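Long-range contact in type IV pilus biogenesis factor PilY1 (Pseudomonas aeruginosa, PDB 3HX6), which primes type IV pilus assembly, probably counters pilus retraction, apparently with the help of calcium binding and release, and takes part in twitching motility and adhesion to host cells: residues A[337-350]-A[365-377]. The protein carries 3 engineered substitutions. Residues are numbered along the deposited sequence; the frame is centred on the assembly and turned at random.
Sequences HPTRKGYIVIFGTG and AQTLYGIWDQQTK
With CG of both His337 (chi1 -169°) and Trp372 (chi1 -170°) swung opposite the backbone N, imidazole and indole meet as an offset stack at one end of an antiparallel strand pair in the PilY1 beta-propeller domain. The stack shows how side chains can close the end of a strand pair: the centroids of the His337 ring and the six-membered ring of Trp372 lie 3.8 Å apart, and CG of Gln374 covers the other indole face. In the indole plane, Trp372 NE1 donates to Lys341 O at 2.9 Å, fixing the ring's rotation. Thr339 N in turn donates to His337 ND1, holding the imidazole within its type I turn. From here Tyr343, Val345 and Phe347 pair through backbone bonds with Asp373, Ile371 and Tyr369. Phe347 folds its ring back over the neighbouring strand (chi1 51°), where CB of Tyr369 sits above the ring face and Ile371 CG1 meets its edge, 3.5 Å from Phe347 CE1. The Tyr369 hydroxyl bonds to Gln326 and Arg389, while Asp373 OD2 bonds to Tyr269 OH and forms a salt bridge with Arg279. At the far end Thr349 OG1 is gripped twice, giving its proton to Gln366 OE1 at 2.7 Å and accepting from Thr367 N at 2.8 Å.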
loop_
_atom_site.group_PDB
_atom_site.type_symbol
_atom_site.label_atom_id
_atom_site.label_comp_id
_atom_site.label_asym_id
_atom_site.label_seq_id
_atom_site.Cartn_x
_atom_site.Cartn_y
_atom_site.Cartn_z
ATOM N N HIS A 337 -18.104 18.119 8.774
ATOM C CA HIS A 337 -19.289 17.841 9.572
ATOM C C HIS A 337 -20.249 16.936 8.785
ATOM O O HIS A 337 -20.314 17.003 7.559
ATOM C CB HIS A 337 -19.967 19.156 9.941
ATOM C CG HIS A 337 -21.042 19.015 10.970
ATOM N ND1 HIS A 337 -22.322 18.611 10.659
ATOM C CD2 HIS A 337 -21.021 19.208 12.309
ATOM C CE1 HIS A 337 -23.045 18.565 11.763
ATOM N NE2 HIS A 337 -22.280 18.923 12.779
ATOM N N PRO A 338 -20.988 16.059 9.484
ATOM C CA PRO A 338 -21.937 15.147 8.832
ATOM C C PRO A 338 -22.945 15.827 7.905
ATOM O O PRO A 338 -23.374 15.239 6.917
ATOM C CB PRO A 338 -22.622 14.460 10.010
ATOM C CG PRO A 338 -21.533 14.399 11.028
ATOM C CD PRO A 338 -20.894 15.768 10.926
ATOM N N THR A 339 -23.327 17.059 8.229
ATOM C CA THR A 339 -24.291 17.802 7.413
ATOM C C THR A 339 -23.622 18.439 6.205
ATOM O O THR A 339 -24.291 19.020 5.350
ATOM C CB THR A 339 -24.959 18.938 8.209
ATOM O OG1 THR A 339 -23.953 19.849 8.673
ATOM C CG2 THR A 339 -25.726 18.383 9.400
ATOM N N ARG A 340 -22.300 18.332 6.151
ATOM C CA ARG A 340 -21.502 18.899 5.074
ATOM C C ARG A 340 -21.348 20.409 5.200
ATOM O O ARG A 340 -20.768 21.059 4.329
ATOM C CB ARG A 340 -22.075 18.532 3.701
ATOM C CG ARG A 340 -21.953 17.050 3.373
ATOM C CD ARG A 340 -22.117 16.790 1.881
ATOM N NE ARG A 340 -20.943 17.204 1.114
ATOM C CZ ARG A 340 -19.772 16.573 1.135
ATOM N NH1 ARG A 340 -19.609 15.489 1.887
ATOM N NH2 ARG A 340 -18.759 17.023 0.406
ATOM N N LYS A 341 -21.872 20.970 6.282
ATOM C CA LYS A 341 -21.710 22.395 6.524
ATOM C C LYS A 341 -20.632 22.564 7.587
ATOM O O LYS A 341 -20.794 22.111 8.722
ATOM C CB LYS A 341 -22.994 23.035 7.043
ATOM C CG LYS A 341 -22.808 24.519 7.339
ATOM C CD LYS A 341 -24.029 25.128 7.995
ATOM C CE LYS A 341 -23.822 26.611 8.250
ATOM N NZ LYS A 341 -25.001 27.231 8.928
ATOM N N GLY A 342 -19.532 23.212 7.225
ATOM C CA GLY A 342 -18.472 23.423 8.189
ATOM C C GLY A 342 -17.682 22.167 8.511
ATOM O O GLY A 342 -17.829 21.127 7.856
ATOM N N TYR A 343 -16.836 22.268 9.528
ATOM C CA TYR A 343 -15.993 21.151 9.927
ATOM C C TYR A 343 -15.940 20.980 11.429
ATOM O O TYR A 343 -16.146 21.927 12.187
ATOM C CB TYR A 343 -14.556 21.362 9.437
ATOM C CG TYR A 343 -14.329 21.060 7.976
ATOM C CD1 TYR A 343 -14.710 21.963 6.987
ATOM C CD2 TYR A 343 -13.718 19.867 7.585
ATOM C CE1 TYR A 343 -14.485 21.687 5.641
ATOM C CE2 TYR A 343 -13.492 19.580 6.241
ATOM C CZ TYR A 343 -13.877 20.498 5.275
ATOM O OH TYR A 343 -13.644 20.228 3.947
ATOM N N ILE A 344 -15.658 19.756 11.851
ATOM C CA ILE A 344 -15.519 19.472 13.262
ATOM C C ILE A 344 -14.021 19.565 13.516
ATOM O O ILE A 344 -13.234 18.839 12.914
ATOM C CB ILE A 344 -16.047 18.059 13.612
ATOM C CG1 ILE A 344 -17.559 18.008 13.358
ATOM C CG2 ILE A 344 -15.728 17.723 15.075
ATOM C CD1 ILE A 344 -18.184 16.640 13.541
ATOM N N VAL A 345 -13.633 20.489 14.384
ATOM C CA VAL A 345 -12.231 20.686 14.723
ATOM C C VAL A 345 -11.924 19.852 15.959
ATOM O O VAL A 345 -12.480 20.080 17.031
ATOM C CB VAL A 345 -11.942 22.168 15.005
ATOM C CG1 VAL A 345 -10.448 22.382 15.198
ATOM C CG2 VAL A 345 -12.469 23.024 13.852
ATOM N N ILE A 346 -11.039 18.876 15.805
ATOM C CA ILE A 346 -10.690 17.994 16.911
ATOM C C ILE A 346 -9.323 18.337 17.490
ATOM O O ILE A 346 -8.344 18.475 16.759
ATOM C CB ILE A 346 -10.703 16.519 16.442
ATOM C CG1 ILE A 346 -12.073 16.196 15.830
ATOM C CG2 ILE A 346 -10.390 15.594 17.612
ATOM C CD1 ILE A 346 -12.176 14.824 15.199
ATOM N N PHE A 347 -9.264 18.488 18.808
ATOM C CA PHE A 347 -8.007 18.804 19.477
ATOM C C PHE A 347 -8.018 18.282 20.906
ATOM O O PHE A 347 -9.072 18.202 21.542
ATOM C CB PHE A 347 -7.755 20.320 19.473
ATOM C CG PHE A 347 -8.915 21.130 19.987
ATOM C CD1 PHE A 347 -10.021 21.369 19.183
ATOM C CD2 PHE A 347 -8.903 21.647 21.281
ATOM C CE1 PHE A 347 -11.105 22.115 19.659
ATOM C CE2 PHE A 347 -9.982 22.393 21.764
ATOM C CZ PHE A 347 -11.081 22.627 20.951
ATOM N N GLY A 348 -6.840 17.910 21.397
ATOM C CA GLY A 348 -6.723 17.392 22.748
ATOM C C GLY A 348 -5.789 18.265 23.556
ATOM O O GLY A 348 -4.964 18.989 22.993
ATOM N N THR A 349 -5.889 18.191 24.877
ATOM C CA THR A 349 -5.054 19.035 25.707
ATOM C C THR A 349 -3.919 18.275 26.377
ATOM O O THR A 349 -3.968 17.052 26.524
ATOM C CB THR A 349 -5.909 19.754 26.772
ATOM O OG1 THR A 349 -6.476 18.789 27.665
ATOM C CG2 THR A 349 -7.045 20.525 26.093
ATOM N N GLY A 350 -2.899 19.024 26.778
ATOM C CA GLY A 350 -1.741 18.446 27.432
ATOM C C GLY A 350 -0.504 19.280 27.154
ATOM O O GLY A 350 -0.484 20.087 26.225
ATOM N N ALA A 365 -8.285 16.468 34.739
ATOM C CA ALA A 365 -8.245 15.640 33.549
ATOM C C ALA A 365 -7.924 16.484 32.326
ATOM O O ALA A 365 -8.282 17.662 32.263
ATOM C CB ALA A 365 -9.587 14.959 33.351
ATOM N N GLN A 366 -7.220 15.883 31.374
ATOM C CA GLN A 366 -6.925 16.549 30.121
ATOM C C GLN A 366 -8.114 16.114 29.267
ATOM O O GLN A 366 -8.819 15.169 29.628
ATOM C CB GLN A 366 -5.592 16.083 29.540
ATOM C CG GLN A 366 -4.399 16.602 30.328
ATOM C CD GLN A 366 -4.486 18.098 30.599
ATOM O OE1 GLN A 366 -4.704 18.899 29.687
ATOM N NE2 GLN A 366 -4.316 18.481 31.856
ATOM N N THR A 367 -8.335 16.769 28.138
ATOM C CA THR A 367 -9.524 16.462 27.363
ATOM C C THR A 367 -9.356 16.453 25.852
ATOM O O THR A 367 -8.471 17.114 25.315
ATOM C CB THR A 367 -10.621 17.507 27.721
ATOM O OG1 THR A 367 -10.722 17.616 29.149
ATOM C CG2 THR A 367 -11.966 17.124 27.139
ATOM N N LEU A 368 -10.220 15.694 25.182
ATOM C CA LEU A 368 -10.245 15.637 23.722
ATOM C C LEU A 368 -11.533 16.359 23.349
ATOM O O LEU A 368 -12.600 16.032 23.872
ATOM C CB LEU A 368 -10.320 14.200 23.207
ATOM C CG LEU A 368 -10.261 14.129 21.672
ATOM C CD1 LEU A 368 -8.918 14.695 21.189
ATOM C CD2 LEU A 368 -10.436 12.674 21.203
ATOM N N TYR A 369 -11.435 17.341 22.460
ATOM C CA TYR A 369 -12.599 18.111 22.043
ATOM C C TYR A 369 -12.884 18.001 20.560
ATOM O O TYR A 369 -11.975 17.825 19.751
ATOM C CB TYR A 369 -12.412 19.607 22.348
ATOM C CG TYR A 369 -12.278 19.956 23.810
ATOM C CD1 TYR A 369 -11.026 20.063 24.408
ATOM C CD2 TYR A 369 -13.409 20.191 24.595
ATOM C CE1 TYR A 369 -10.896 20.397 25.753
ATOM C CE2 TYR A 369 -13.295 20.522 25.944
ATOM C CZ TYR A 369 -12.038 20.624 26.516
ATOM O OH TYR A 369 -11.916 20.949 27.845
ATOM N N GLY A 370 -14.163 18.133 20.228
ATOM C CA GLY A 370 -14.610 18.124 18.851
ATOM C C GLY A 370 -15.510 19.347 18.751
ATOM O O GLY A 370 -16.646 19.316 19.219
ATOM N N ILE A 371 -15.009 20.427 18.154
ATOM C CA ILE A 371 -15.775 21.664 18.032
ATOM C C ILE A 371 -16.222 21.973 16.604
ATOM O O ILE A 371 -15.435 21.933 15.666
ATOM C CB ILE A 371 -14.959 22.872 18.541
ATOM C CG1 ILE A 371 -14.528 22.642 19.989
ATOM C CG2 ILE A 371 -15.795 24.150 18.423
ATOM C CD1 ILE A 371 -15.675 22.470 20.964
ATOM N N TRP A 372 -17.492 22.313 16.447
ATOM C CA TRP A 372 -18.022 22.614 15.126
ATOM C C TRP A 372 -17.681 24.020 14.648
ATOM O O TRP A 372 -18.094 25.001 15.255
ATOM C CB TRP A 372 -19.539 22.442 15.131
ATOM C CG TRP A 372 -20.183 22.487 13.778
ATOM C CD1 TRP A 372 -19.556 22.541 12.564
ATOM C CD2 TRP A 372 -21.586 22.408 13.500
ATOM N NE1 TRP A 372 -20.481 22.496 11.552
ATOM C CE2 TRP A 372 -21.735 22.412 12.097
ATOM C CE3 TRP A 372 -22.732 22.329 14.304
ATOM C CZ2 TRP A 372 -22.991 22.339 11.474
ATOM C CZ3 TRP A 372 -23.985 22.258 13.685
ATOM C CH2 TRP A 372 -24.099 22.263 12.283
ATOM N N ASP A 373 -16.903 24.111 13.575
ATOM C CA ASP A 373 -16.581 25.404 12.978
ATOM C C ASP A 373 -17.552 25.439 11.796
ATOM O O ASP A 373 -17.363 24.716 10.827
ATOM C CB ASP A 373 -15.142 25.439 12.456
ATOM C CG ASP A 373 -14.772 26.789 11.868
ATOM O OD1 ASP A 373 -15.687 27.626 11.681
ATOM O OD2 ASP A 373 -13.574 27.015 11.586
ATOM N N GLN A 374 -18.594 26.262 11.883
ATOM C CA GLN A 374 -19.593 26.325 10.817
ATOM C C GLN A 374 -19.315 27.354 9.731
ATOM O O GLN A 374 -20.098 27.493 8.790
ATOM C CB GLN A 374 -20.968 26.625 11.410
ATOM C CG GLN A 374 -21.313 25.825 12.641
ATOM C CD GLN A 374 -22.759 26.021 13.043
ATOM O OE1 GLN A 374 -23.106 25.934 14.215
ATOM N NE2 GLN A 374 -23.611 26.279 12.063
ATOM N N GLN A 375 -18.204 28.067 9.852
ATOM C CA GLN A 375 -17.866 29.114 8.889
ATOM C C GLN A 375 -16.569 28.792 8.164
ATOM O O GLN A 375 -15.592 29.520 8.283
ATOM C CB GLN A 375 -17.722 30.444 9.628
ATOM C CG GLN A 375 -18.929 30.795 10.479
ATOM C CD GLN A 375 -18.717 32.063 11.281
ATOM O OE1 GLN A 375 -18.023 32.064 12.301
ATOM N NE2 GLN A 375 -19.300 33.155 10.814
ATOM N N THR A 376 -16.575 27.707 7.397
ATOM C CA THR A 376 -15.381 27.257 6.691
ATOM C C THR A 376 -15.483 27.356 5.172
ATOM O O THR A 376 -14.746 26.688 4.453
ATOM C CB THR A 376 -15.076 25.794 7.055
ATOM O OG1 THR A 376 -16.175 24.971 6.645
ATOM C CG2 THR A 376 -14.881 25.646 8.568
ATOM N N LYS A 377 -16.387 28.193 4.685
ATOM C CA LYS A 377 -16.559 28.349 3.248
ATOM C C LYS A 377 -16.124 29.734 2.786
ATOM O O LYS A 377 -16.651 30.277 1.813
ATOM C CB LYS A 377 -18.019 28.096 2.867
ATOM C CG LYS A 377 -18.190 27.278 1.596
ATOM C CD LYS A 377 -19.498 26.497 1.623
ATOM C CE LYS A 377 -20.713 27.413 1.643
ATOM N NZ LYS A 377 -20.916 28.093 0.333
#